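Local atomic coordinates of response regulator ChrA (PDB entry 4YN8), a protein that acts as the response regulator of a haem-sensing two-component system and probably binds DNA to regulate transcription. Residues I48-V52 with V114-F118; V77-Y83 with A97-K103; T85-L90 with A131-V136; P139-L143 with H180-K184; L151-E155 with A193-R198. The protein carries 1 engineered substitution. The contacts are given in a common frame with arbitrary orientation. Where two conformers were deposited one is given. Residue numbers count along the deposited sequence, not the author numbering.

Interaction 1: residues I48-V52 with V114-F118; sequences IDVVV and VVATF
Residues 50-52 run extended as the start of strand 50-53, while 114-118 form a helical turn near the end of helix 107-119, closed by Phe118 N to Val114 O at 3.0 Å. The strand and helix axes approach to 8.9 Å at 135° between their N-to-C directions, and the nearest CA pair is Val50 with Phe118, 5.9 Å apart. Val50, chi1 t, points at the helix: its CG2 lies 3.7 Å from Phe118 CB and 3.9 Å from Val114 O, and its CG1 lies 3.8 Å from Thr117 CG2. Such packing of a helix on the central parallel sheet is the basic layer contact of the CheY-like receiver fold. Further along the strand, Val52 CG2 meets Val114 CG2 at 4.3 Å, whereas Val51 points away from the helix. Phe118, chi1 t, reaches toward the loop end, bringing CE1 of Phe118 to 3.6 Å from Asp49 CG. The Asp49 carboxylate itself forms a salt bridge with Arg7, on the adjacent strand 6-11.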
# COMPACT_ATOMS: atom_id res chain seq x y z
N ILE A 48 19.63 3.54 -19.23
CA ILE A 48 19.20 3.80 -17.84
C ILE A 48 19.69 2.72 -16.94
O ILE A 48 19.37 1.55 -17.14
CB ILE A 48 17.69 3.84 -17.74
CG1 ILE A 48 17.08 4.86 -18.71
CG2 ILE A 48 17.21 4.06 -16.28
CD1 ILE A 48 17.55 6.28 -18.60
N ASP A 49 20.49 3.11 -15.95
CA ASP A 49 21.07 2.13 -14.99
C ASP A 49 20.12 1.81 -13.82
O ASP A 49 20.05 0.67 -13.38
CB ASP A 49 22.35 2.70 -14.43
CG ASP A 49 23.49 2.78 -15.44
OD1 ASP A 49 23.61 1.84 -16.25
OD2 ASP A 49 24.25 3.78 -15.41
N VAL A 50 19.38 2.83 -13.37
CA VAL A 50 18.47 2.71 -12.23
C VAL A 50 17.23 3.56 -12.53
O VAL A 50 17.38 4.71 -12.96
CB VAL A 50 19.16 3.22 -10.94
CG1 VAL A 50 18.17 3.21 -9.81
CG2 VAL A 50 20.40 2.35 -10.55
N VAL A 51 16.06 3.02 -12.28
CA VAL A 51 14.85 3.79 -12.27
C VAL A 51 14.47 4.14 -10.84
O VAL A 51 14.36 3.22 -9.98
CB VAL A 51 13.69 3.04 -12.95
CG1 VAL A 51 12.38 3.78 -12.77
CG2 VAL A 51 13.95 2.81 -14.43
N VAL A 52 14.29 5.42 -10.59
CA VAL A 52 13.87 5.90 -9.27
C VAL A 52 12.46 6.42 -9.45
O VAL A 52 12.23 7.37 -10.19
CB VAL A 52 14.82 6.98 -8.74
CG1 VAL A 52 14.33 7.55 -7.41
CG2 VAL A 52 16.24 6.43 -8.62
N VAL A 114 20.65 4.37 -4.25
CA VAL A 114 20.90 4.31 -5.69
C VAL A 114 22.06 3.40 -6.04
O VAL A 114 21.98 2.54 -6.96
CB VAL A 114 21.08 5.71 -6.29
CG1 VAL A 114 21.50 5.62 -7.74
CG2 VAL A 114 19.77 6.51 -6.15
N VAL A 115 23.14 3.51 -5.32
CA VAL A 115 24.25 2.63 -5.59
C VAL A 115 23.93 1.17 -5.36
O VAL A 115 24.26 0.30 -6.16
CB VAL A 115 25.50 3.04 -4.74
CG1 VAL A 115 26.58 1.98 -4.85
CG2 VAL A 115 26.03 4.42 -5.16
N ALA A 116 23.26 0.87 -4.25
CA ALA A 116 22.86 -0.51 -3.92
C ALA A 116 21.97 -1.10 -4.98
O ALA A 116 22.16 -2.22 -5.41
CB ALA A 116 22.11 -0.53 -2.61
N THR A 117 21.04 -0.28 -5.46
CA THR A 117 20.09 -0.72 -6.50
C THR A 117 20.83 -1.05 -7.78
O THR A 117 20.54 -2.07 -8.41
CB THR A 117 19.03 0.36 -6.73
OG1 THR A 117 18.31 0.56 -5.48
CG2 THR A 117 17.98 -0.06 -7.79
N PHE A 118 21.75 -0.19 -8.15
CA PHE A 118 22.61 -0.41 -9.33
C PHE A 118 23.41 -1.70 -9.22
O PHE A 118 23.58 -2.41 -10.21
CB PHE A 118 23.54 0.74 -9.49
CG PHE A 118 24.46 0.64 -10.69
CD1 PHE A 118 23.95 0.40 -11.96
CD2 PHE A 118 25.83 0.81 -10.53
CE1 PHE A 118 24.78 0.35 -13.08
CE2 PHE A 118 26.67 0.77 -11.64
CZ PHE A 118 26.14 0.55 -12.92

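Interaction 2: residues V77-Y83 with A97-K103; sequences VLILTTY and AMGYLLK. With SO4 (sulfate ion), chain B.
Two neighbouring parallel strands of the receiver-domain sheet, 77-81 and 99-102, pair here as the flanks of a beta-alpha-beta unit whose helix is 89-94. Their directions differ by 25°, with axes 4.5 Å apart, and Leu78-Gly99, Ile79-Tyr100, Leu80-Leu101 and Thr81-Leu102 lie in register. The hydrogen-bond ladder runs Gly99 N to Val77 O (3.1 Å), Ile79 N to Gly99 O (2.9 Å), Leu101 N to Ile79 O (2.9 Å), Thr81 N to Leu101 O (3.1 Å) and Lys103 N to Thr81 O (2.7 Å). Glycine at 99 matters: a CB there would clash with Leu78 CD1. On one face Leu80 CD2 meets Leu101 CB at 3.8 Å; on the other Ile79 CD1 touches Tyr100 CE2 at 3.7 Å. Lys103 NZ donates to O1 (2.9 Å) and Thr81 OG1 to O4 (2.7 Å) of a sulfate, probably from the crystallisation liquor. Lys103 NZ also hydrogen-bonds Asp54, a magnesium ligand. Strand 50-53 borders 77-81, Leu78 packs against helix 107-119, and Val77 and Ile79 face helix 62-72.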
# COMPACT_ATOMS: atom_id res chain seq x y z
N VAL A 77 14.81 -1.05 -9.90
CA VAL A 77 13.94 0.05 -9.49
C VAL A 77 14.11 0.35 -8.00
O VAL A 77 14.17 -0.59 -7.18
CB VAL A 77 12.48 -0.29 -9.73
CG1 VAL A 77 11.52 0.77 -9.20
CG2 VAL A 77 12.29 -0.60 -11.21
N LEU A 78 14.27 1.63 -7.68
CA LEU A 78 14.19 2.12 -6.33
C LEU A 78 12.88 2.87 -6.19
O LEU A 78 12.65 3.87 -6.89
CB LEU A 78 15.40 3.04 -6.01
CG LEU A 78 15.32 3.88 -4.75
CD1 LEU A 78 15.28 2.88 -3.57
CD2 LEU A 78 16.54 4.78 -4.70
N ILE A 79 11.98 2.40 -5.30
CA ILE A 79 10.72 3.07 -5.04
C ILE A 79 10.88 4.01 -3.86
O ILE A 79 11.42 3.62 -2.80
CB ILE A 79 9.60 2.06 -4.71
CG1 ILE A 79 9.25 1.28 -5.96
CG2 ILE A 79 8.38 2.74 -4.13
CD1 ILE A 79 8.24 0.14 -5.72
N LEU A 80 10.44 5.24 -4.09
CA LEU A 80 10.41 6.30 -3.07
C LEU A 80 9.01 6.60 -2.65
O LEU A 80 8.08 6.70 -3.46
CB LEU A 80 11.06 7.56 -3.55
CG LEU A 80 12.50 7.48 -4.04
CD1 LEU A 80 13.04 8.84 -4.49
CD2 LEU A 80 13.45 6.85 -3.07
N THR A 81 8.82 6.75 -1.34
CA THR A 81 7.49 7.12 -0.88
C THR A 81 7.62 7.99 0.36
O THR A 81 8.70 8.45 0.68
CB THR A 81 6.63 5.88 -0.71
OG1 THR A 81 5.23 6.22 -0.63
CG2 THR A 81 7.07 5.01 0.45
N THR A 82 6.48 8.28 0.99
CA THR A 82 6.46 9.02 2.26
C THR A 82 5.83 8.14 3.36
O THR A 82 5.02 7.26 3.12
CB THR A 82 5.69 10.36 2.15
OG1 THR A 82 4.31 10.15 1.86
CG2 THR A 82 6.25 11.21 1.01
N TYR A 83 6.21 8.42 4.57
CA TYR A 83 5.79 7.55 5.69
C TYR A 83 4.28 7.56 5.89
O TYR A 83 3.73 6.58 6.39
CB TYR A 83 6.54 7.94 6.96
CG TYR A 83 6.01 9.17 7.65
CD1 TYR A 83 6.46 10.44 7.29
CD2 TYR A 83 5.03 9.06 8.64
CE1 TYR A 83 5.97 11.57 7.92
CE2 TYR A 83 4.55 10.20 9.29
CZ TYR A 83 5.00 11.45 8.90
OH TYR A 83 4.53 12.59 9.56
N ALA A 97 10.34 -4.37 -5.81
CA ALA A 97 11.40 -3.51 -6.31
C ALA A 97 12.71 -3.85 -5.60
O ALA A 97 12.70 -4.28 -4.46
CB ALA A 97 11.06 -2.07 -6.06
N MET A 98 13.81 -3.62 -6.28
CA MET A 98 15.15 -3.81 -5.71
C MET A 98 15.29 -3.02 -4.42
O MET A 98 15.76 -3.58 -3.40
CB MET A 98 16.22 -3.44 -6.71
CG MET A 98 17.65 -3.65 -6.30
SD MET A 98 18.06 -5.39 -5.97
CE MET A 98 17.62 -6.18 -7.47
N GLY A 99 14.87 -1.75 -4.43
CA GLY A 99 14.99 -0.91 -3.23
C GLY A 99 13.77 -0.10 -2.91
O GLY A 99 12.93 0.17 -3.78
N TYR A 100 13.69 0.31 -1.64
CA TYR A 100 12.61 1.14 -1.12
C TYR A 100 13.29 2.14 -0.17
O TYR A 100 14.16 1.75 0.63
CB TYR A 100 11.61 0.32 -0.28
CG TYR A 100 10.84 -0.69 -1.09
CD1 TYR A 100 11.37 -1.94 -1.37
CD2 TYR A 100 9.66 -0.35 -1.62
CE1 TYR A 100 10.72 -2.81 -2.20
CE2 TYR A 100 8.92 -1.25 -2.39
CZ TYR A 100 9.48 -2.46 -2.69
OH TYR A 100 8.78 -3.30 -3.50
N LEU A 101 12.84 3.37 -0.23
CA LEU A 101 13.35 4.44 0.65
C LEU A 101 12.31 5.50 0.80
O LEU A 101 11.46 5.68 -0.07
CB LEU A 101 14.63 5.04 0.05
CG LEU A 101 15.49 5.85 1.03
CD1 LEU A 101 16.19 4.97 2.03
CD2 LEU A 101 16.51 6.70 0.24
N LEU A 102 12.32 6.22 1.92
CA LEU A 102 11.48 7.39 2.03
C LEU A 102 12.08 8.61 1.37
O LEU A 102 13.28 8.79 1.38
CB LEU A 102 11.14 7.72 3.48
CG LEU A 102 10.39 6.65 4.26
CD1 LEU A 102 10.12 7.15 5.68
CD2 LEU A 102 9.12 6.27 3.57
N LYS A 103 11.24 9.47 0.83
CA LYS A 103 11.72 10.66 0.08
C LYS A 103 12.45 11.68 0.91
O LYS A 103 13.29 12.40 0.36
CB LYS A 103 10.59 11.38 -0.62
CG LYS A 103 9.94 10.59 -1.72
CD LYS A 103 8.78 11.31 -2.40
CE LYS A 103 8.17 10.42 -3.45
NZ LYS A 103 6.83 10.88 -3.72
S SO4 B . 4.08 8.39 -3.08
O1 SO4 B . 4.78 9.42 -2.29
O2 SO4 B . 2.82 8.05 -2.41
O3 SO4 B . 3.72 8.73 -4.48
O4 SO4 B . 4.94 7.12 -3.17
O HOH W 1 13.65 -3.72 -9.33

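Interaction 3: residues T85-L90 with A131-V136; sequences TEADIL and ALMQRV. With SO4 (sulfate ion), chain B.
At the bound sulfate, and near the magnesium site of the receiver domain, the loop 85-88 and the first turn of helix 89-94 meet the last turns of helix 126-136. Thr85 OG1 accepts from Ala87 N at 3.0 Å, forming an ST turn, and gives a very short hydrogen bond of 2.4 Å to sulfate O2. Asp88, in the N-cap position, centres an inverse gamma turn, with a weak bond from Ile89 N to Ala87 O at 2.9 Å, and its OD1 caps Ala91 N. Arg135 (chi1 t, chi2 p) reaches from the helix to this loop: NH1 donates to Ala87 O at 2.8 Å, and NH2 makes a weak hydrogen bond to the same oxygen at 3.1 Å. One water links Arg135 NH1 (2.7 Å) to Thr85 O (2.8 Å). The contact thus ties the loop after strand 77-81 of the CheY-like fold to a helix that follows the short edge strand 123-124. Next to this polar end, Ile89 points at the helix, its CG2 3.7 Å from Arg135 CG and its CD1 3.9 Å from Ala131 CB; Ile89 and Leu132 are the nearest CA pair, at 6.4 Å. Leu90 CD1 meets Leu132 CD1 at 3.9 Å.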
# COMPACT_ATOMS: atom_id res chain seq x y z
N THR A 85 2.06 8.11 3.32
CA THR A 85 1.49 8.15 2.02
C THR A 85 0.06 7.59 2.00
O THR A 85 -0.28 6.67 2.77
CB THR A 85 2.33 7.32 0.98
OG1 THR A 85 1.76 7.52 -0.34
CG2 THR A 85 2.43 5.86 1.42
N GLU A 86 -0.75 8.15 1.15
CA GLU A 86 -2.06 7.59 0.90
C GLU A 86 -2.05 6.50 -0.18
O GLU A 86 -3.05 5.82 -0.35
CB GLU A 86 -3.04 8.67 0.52
CG GLU A 86 -3.40 9.47 1.77
CD GLU A 86 -4.42 10.56 1.51
OE1 GLU A 86 -4.64 10.97 0.35
OE2 GLU A 86 -4.97 11.04 2.51
N ALA A 87 -0.92 6.30 -0.84
CA ALA A 87 -0.78 5.25 -1.84
C ALA A 87 -0.86 3.84 -1.23
O ALA A 87 -0.76 3.67 -0.02
CB ALA A 87 0.53 5.38 -2.55
N ASP A 88 -0.92 2.84 -2.11
CA ASP A 88 -1.01 1.46 -1.69
C ASP A 88 0.38 0.93 -1.41
O ASP A 88 1.03 0.27 -2.27
CB ASP A 88 -1.68 0.60 -2.75
CG ASP A 88 -2.14 -0.74 -2.20
OD1 ASP A 88 -1.67 -1.20 -1.14
OD2 ASP A 88 -2.98 -1.32 -2.89
N ILE A 89 0.86 1.26 -0.22
CA ILE A 89 2.24 0.92 0.15
C ILE A 89 2.41 -0.61 0.21
O ILE A 89 3.48 -1.11 -0.19
CB ILE A 89 2.66 1.64 1.46
CG1 ILE A 89 4.14 1.35 1.79
CG2 ILE A 89 1.78 1.17 2.58
CD1 ILE A 89 4.66 2.22 2.93
N LEU A 90 1.41 -1.36 0.65
CA LEU A 90 1.54 -2.81 0.66
C LEU A 90 1.70 -3.35 -0.77
O LEU A 90 2.59 -4.18 -1.02
CB LEU A 90 0.39 -3.46 1.35
CG LEU A 90 0.37 -5.00 1.34
CD1 LEU A 90 1.61 -5.55 2.01
CD2 LEU A 90 -0.93 -5.53 1.99
N ALA A 131 6.69 2.17 8.16
CA ALA A 131 5.53 2.78 7.54
C ALA A 131 4.52 1.72 7.07
O ALA A 131 3.29 1.88 7.18
CB ALA A 131 5.98 3.66 6.34
N LEU A 132 5.03 0.62 6.55
CA LEU A 132 4.19 -0.45 6.07
C LEU A 132 3.45 -1.08 7.24
O LEU A 132 2.27 -1.30 7.18
CB LEU A 132 5.04 -1.49 5.38
CG LEU A 132 4.31 -2.78 4.95
CD1 LEU A 132 3.21 -2.50 3.94
CD2 LEU A 132 5.29 -3.81 4.44
N MET A 133 4.17 -1.36 8.33
CA MET A 133 3.56 -1.97 9.52
C MET A 133 2.50 -1.09 10.12
O MET A 133 1.40 -1.53 10.42
CB MET A 133 4.63 -2.21 10.55
CG MET A 133 5.49 -3.36 10.14
SD MET A 133 4.92 -4.83 10.98
CE MET A 133 5.30 -4.45 12.69
N GLN A 134 2.80 0.20 10.20
CA GLN A 134 1.81 1.16 10.71
C GLN A 134 0.56 1.19 9.86
O GLN A 134 -0.53 1.24 10.38
CB GLN A 134 2.37 2.58 10.73
CG GLN A 134 3.59 2.84 11.59
CD GLN A 134 3.47 4.19 12.29
OE1 GLN A 134 2.39 4.77 12.34
NE2 GLN A 134 4.57 4.68 12.86
N ARG A 135 0.72 1.14 8.53
CA ARG A 135 -0.40 1.20 7.63
C ARG A 135 -1.28 -0.04 7.74
O ARG A 135 -2.49 0.09 7.79
CB ARG A 135 0.08 1.38 6.18
CG ARG A 135 -0.97 1.34 5.12
CD ARG A 135 -2.00 2.50 5.22
NE ARG A 135 -2.78 2.44 4.00
CZ ARG A 135 -2.41 2.97 2.83
NH1 ARG A 135 -1.34 3.77 2.76
NH2 ARG A 135 -3.20 2.83 1.78
N VAL A 136 -0.68 -1.21 7.70
CA VAL A 136 -1.50 -2.38 7.59
C VAL A 136 -1.97 -2.96 8.92
O VAL A 136 -2.91 -3.73 8.88
CB VAL A 136 -0.87 -3.47 6.77
CG1 VAL A 136 -0.37 -2.95 5.43
CG2 VAL A 136 0.23 -4.14 7.47
S SO4 B . 4.08 8.39 -3.08
O1 SO4 B . 4.78 9.42 -2.29
O2 SO4 B . 2.82 8.05 -2.41
O3 SO4 B . 3.72 8.73 -4.48
O4 SO4 B . 4.94 7.12 -3.17
O HOH W 2 0.58 4.57 4.48

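Interaction 4: residues P139-L143 with H180-K184; sequences PRQAL and HIYSK. With SO4 (sulfate ion), chain D.
LuxR-type helix-turn-helix domains place their recognition helix third of four, so helix 171-185 probably reads DNA; the extended loop 139-143, after helix 126-136, is fastened onto its turn 180-184, closed by Lys184 N to His180 O at 3.1 Å. The nearest CA pair is Leu143 with Ile181, 7.5 Å apart. His180, chi1 t, comes first: its CE1 lies 3.6 Å from Gln141 NE2 and its NE2 3.5 Å from Arg140 NH2, while ND1 is held by Glu147 of helix 145-155. Ile181 turns to that same helix, touching Glu147 and Leu151. Tyr182 is out of reach of 139-143; its OH donates to O1 of a second sulfate at 2.6 Å. Ser183 receives a weak, long hydrogen bond from Arg140, NH1 to OG at 3.5 Å. Lys184 is the residue of the turn most covered by the loop: chi1 to chi3, all near m, fold its chain so that CD lies over one face of the Arg140 guanidinium, with Arg140 NE 3.7 Å from Lys184 NZ, a close pair of like charges. Its CG packs 4.0 Å from Leu143 CD2. The ammonium finds a backbone acceptor: Lys184 NZ donates to Gln141 O at 2.6 Å.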
# COMPACT_ATOMS: atom_id res chain seq x y z
N PRO A 139 -5.72 -2.00 14.61
CA PRO A 139 -6.52 -2.70 15.62
C PRO A 139 -7.96 -2.38 15.36
O PRO A 139 -8.27 -1.24 14.95
CB PRO A 139 -6.04 -2.11 16.93
CG PRO A 139 -4.66 -1.60 16.60
CD PRO A 139 -4.86 -1.01 15.24
N ARG A 140 -8.82 -3.37 15.47
CA ARG A 140 -10.22 -3.20 15.08
C ARG A 140 -11.02 -3.09 16.36
O ARG A 140 -10.56 -3.49 17.44
CB ARG A 140 -10.69 -4.32 14.16
CG ARG A 140 -10.36 -4.12 12.67
CD ARG A 140 -11.27 -4.95 11.72
NE ARG A 140 -12.51 -4.26 11.31
CZ ARG A 140 -13.45 -4.77 10.50
NH1 ARG A 140 -13.32 -6.01 10.01
NH2 ARG A 140 -14.54 -4.06 10.18
N GLN A 141 -12.15 -2.40 16.27
CA GLN A 141 -12.96 -2.16 17.46
C GLN A 141 -13.79 -3.41 17.83
O GLN A 141 -14.09 -4.22 17.00
CB GLN A 141 -13.93 -0.99 17.20
CG GLN A 141 -14.95 -1.31 16.13
CD GLN A 141 -15.94 -0.17 15.85
OE1 GLN A 141 -15.94 0.87 16.53
NE2 GLN A 141 -16.80 -0.38 14.84
N ALA A 142 -14.19 -3.48 19.07
CA ALA A 142 -15.01 -4.58 19.53
C ALA A 142 -16.36 -4.49 18.87
O ALA A 142 -16.76 -3.42 18.40
CB ALA A 142 -15.17 -4.48 21.00
N LEU A 143 -17.08 -5.59 18.83
CA LEU A 143 -18.48 -5.53 18.45
C LEU A 143 -19.20 -4.60 19.43
O LEU A 143 -18.92 -4.57 20.64
CB LEU A 143 -19.08 -6.93 18.50
CG LEU A 143 -18.76 -7.85 17.32
CD1 LEU A 143 -19.66 -9.04 17.37
CD2 LEU A 143 -19.03 -7.16 16.03
N HIS A 180 -21.73 -5.47 8.69
CA HIS A 180 -20.57 -5.14 9.47
C HIS A 180 -20.21 -6.32 10.37
O HIS A 180 -19.03 -6.63 10.52
CB HIS A 180 -20.78 -3.92 10.31
CG HIS A 180 -19.52 -3.39 10.91
ND1 HIS A 180 -19.34 -3.26 12.27
CD2 HIS A 180 -18.36 -2.98 10.33
CE1 HIS A 180 -18.14 -2.76 12.51
NE2 HIS A 180 -17.52 -2.60 11.35
N ILE A 181 -21.23 -6.97 10.93
CA ILE A 181 -20.96 -8.10 11.84
C ILE A 181 -20.28 -9.23 11.08
O ILE A 181 -19.27 -9.83 11.58
CB ILE A 181 -22.30 -8.59 12.48
CG1 ILE A 181 -22.82 -7.61 13.51
CG2 ILE A 181 -22.15 -9.97 13.08
CD1 ILE A 181 -24.32 -7.71 13.77
N TYR A 182 -20.78 -9.55 9.90
CA TYR A 182 -20.24 -10.66 9.10
C TYR A 182 -18.81 -10.39 8.73
O TYR A 182 -17.95 -11.28 8.73
CB TYR A 182 -21.07 -10.84 7.81
CG TYR A 182 -22.48 -11.36 7.98
CD1 TYR A 182 -23.00 -11.71 9.21
CD2 TYR A 182 -23.30 -11.50 6.88
CE1 TYR A 182 -24.31 -12.16 9.33
CE2 TYR A 182 -24.58 -11.97 6.99
CZ TYR A 182 -25.09 -12.26 8.22
OH TYR A 182 -26.39 -12.70 8.32
N SER A 183 -18.52 -9.13 8.43
CA SER A 183 -17.14 -8.74 8.12
C SER A 183 -16.22 -8.96 9.35
O SER A 183 -15.17 -9.59 9.22
CB SER A 183 -17.11 -7.31 7.57
OG SER A 183 -15.84 -6.72 7.75
N LYS A 184 -16.64 -8.53 10.53
CA LYS A 184 -15.87 -8.70 11.77
C LYS A 184 -15.65 -10.17 12.14
O LYS A 184 -14.61 -10.52 12.71
CB LYS A 184 -16.58 -8.01 12.95
CG LYS A 184 -16.87 -6.53 12.75
CD LYS A 184 -15.62 -5.73 12.93
CE LYS A 184 -15.38 -5.48 14.41
NZ LYS A 184 -13.97 -5.09 14.59
S SO4 D . -28.05 -13.88 5.44
O1 SO4 D . -28.20 -12.88 6.53
O2 SO4 D . -29.29 -14.05 4.69
O3 SO4 D . -26.98 -13.24 4.68
O4 SO4 D . -27.69 -15.24 5.84

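Interaction 5: residues L151-E155 with A193-R198; sequences LQNLE and AITAAR
Ile194 lodges its CD1 against the backbone and CB atoms of helix 145-155: this methyl lies 3.2 Å from Glu155 N, 3.4 Å from Leu151 O, 3.6 Å from Leu154 CB and 3.8 Å from Glu155 CB. Chi1 and chi2 both near m bring it there. The two helices are the first and last of the four-helix LuxR-type DNA-binding domain, and their segments 151-155 and 193-198 cross at 119° between N-to-C directions, with axes 9.9 Å apart. Glu155 and Ile194 are the nearest CA pair, at 6.0 Å. Deeper in, Leu151 (chi1 m, chi2 t) points at the partner helix, and its CD2 sits 4.2 Å from Ala193 CB and 4.3 Å from Ala197 CB; alanine on successive turns offers the leucine small neighbours. Leu151 also meets Ile181 and Leu185 of helix 171-185, and Leu154 packs on Leu178. Glu155, chi1 t, and the extended Arg198 form a salt bridge in which one carboxylate oxygen, Glu155 OE2, is shared by Arg198 NE and NH2, 3.0 Å from each and near the guanidinium plane.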
# COMPACT_ATOMS: atom_id res chain seq x y z
N LEU A 151 -26.84 -10.33 17.26
CA LEU A 151 -26.39 -11.77 17.25
C LEU A 151 -27.20 -12.65 18.20
O LEU A 151 -27.59 -13.79 17.83
CB LEU A 151 -24.91 -11.86 17.54
CG LEU A 151 -24.03 -11.42 16.40
CD1 LEU A 151 -22.65 -11.09 16.98
CD2 LEU A 151 -23.93 -12.49 15.32
N GLN A 152 -27.47 -12.15 19.39
CA GLN A 152 -28.23 -12.91 20.42
C GLN A 152 -29.63 -13.21 19.88
O GLN A 152 -30.19 -14.30 20.10
CB GLN A 152 -28.30 -12.15 21.71
CG GLN A 152 -26.96 -12.14 22.41
CD GLN A 152 -26.89 -11.27 23.60
OE1 GLN A 152 -27.57 -10.23 23.69
NE2 GLN A 152 -26.17 -11.72 24.59
N ASN A 153 -30.21 -12.26 19.16
CA ASN A 153 -31.52 -12.54 18.53
C ASN A 153 -31.46 -13.39 17.27
O ASN A 153 -32.38 -14.21 17.03
CB ASN A 153 -32.28 -11.21 18.30
CG ASN A 153 -32.75 -10.59 19.59
OD1 ASN A 153 -32.09 -9.75 20.22
ND2 ASN A 153 -33.87 -11.03 20.03
N LEU A 154 -30.39 -13.28 16.49
CA LEU A 154 -30.18 -14.17 15.36
C LEU A 154 -30.09 -15.62 15.86
O LEU A 154 -30.55 -16.55 15.17
CB LEU A 154 -28.88 -13.90 14.60
CG LEU A 154 -28.74 -12.90 13.47
CD1 LEU A 154 -27.31 -12.99 12.93
CD2 LEU A 154 -29.78 -13.14 12.36
N GLU A 155 -29.46 -15.80 17.02
CA GLU A 155 -29.30 -17.15 17.63
C GLU A 155 -30.66 -17.78 17.94
O GLU A 155 -30.81 -19.00 17.91
CB GLU A 155 -28.50 -17.05 18.92
CG GLU A 155 -28.03 -18.41 19.44
CD GLU A 155 -27.32 -18.38 20.79
OE1 GLU A 155 -27.54 -17.42 21.58
OE2 GLU A 155 -26.60 -19.39 21.10
N ALA A 193 -22.43 -16.91 11.08
CA ALA A 193 -22.26 -15.88 12.08
C ALA A 193 -22.55 -16.37 13.49
O ALA A 193 -21.85 -16.02 14.45
CB ALA A 193 -23.14 -14.68 11.79
N ILE A 194 -23.60 -17.14 13.62
CA ILE A 194 -23.93 -17.68 14.93
C ILE A 194 -22.84 -18.63 15.41
O ILE A 194 -22.41 -18.54 16.57
CB ILE A 194 -25.30 -18.39 14.95
CG1 ILE A 194 -26.44 -17.39 14.73
CG2 ILE A 194 -25.52 -19.14 16.28
CD1 ILE A 194 -26.50 -16.33 15.82
N THR A 195 -22.41 -19.54 14.54
CA THR A 195 -21.28 -20.43 14.89
C THR A 195 -20.03 -19.65 15.29
O THR A 195 -19.41 -19.96 16.32
CB THR A 195 -20.95 -21.36 13.71
OG1 THR A 195 -22.11 -22.11 13.43
CG2 THR A 195 -19.82 -22.29 14.04
N ALA A 196 -19.66 -18.64 14.53
CA ALA A 196 -18.49 -17.86 14.88
C ALA A 196 -18.67 -17.11 16.20
O ALA A 196 -17.75 -17.02 16.99
CB ALA A 196 -18.12 -16.88 13.78
N ALA A 197 -19.87 -16.57 16.43
CA ALA A 197 -20.14 -15.81 17.64
C ALA A 197 -20.07 -16.73 18.86
O ALA A 197 -19.62 -16.33 19.91
CB ALA A 197 -21.49 -15.17 17.57
N ARG A 198 -20.51 -17.96 18.68
CA ARG A 198 -20.38 -18.97 19.76
C ARG A 198 -18.92 -19.38 20.03
O ARG A 198 -18.52 -19.44 21.21
CB ARG A 198 -21.21 -20.22 19.45
CG ARG A 198 -22.68 -19.97 19.49
CD ARG A 198 -23.44 -21.18 19.03
NE ARG A 198 -24.86 -21.10 19.38
CZ ARG A 198 -25.76 -21.96 18.93
NH1 ARG A 198 -25.38 -22.95 18.12
NH2 ARG A 198 -27.01 -21.83 19.36

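How the interactions relate
Interactions 1 and 2 are the buried contacts and share one sheet: strands 50-53 and 77-81 are neighbours, joined by a probable hydrogen bond from Leu78 N to Val51 O (2.8 Å). One packs a helix on the sheet through apolar groups, the other stitches strands by backbone bonds. Interaction 3, partly buried, adjoins interaction 2 and touches the same sulfate, but combines apolar packing with an arginine bonded to one loop carbonyl and bridged by water to another. Interaction 5 lies within the LuxR-type domain, mixing apolar packing with a salt bridge at the exposed edge; interaction 4, mainly polar and at the surface, fastens the connecting loop there, its Leu143 and Ile181 packing against Leu151 of interaction 5.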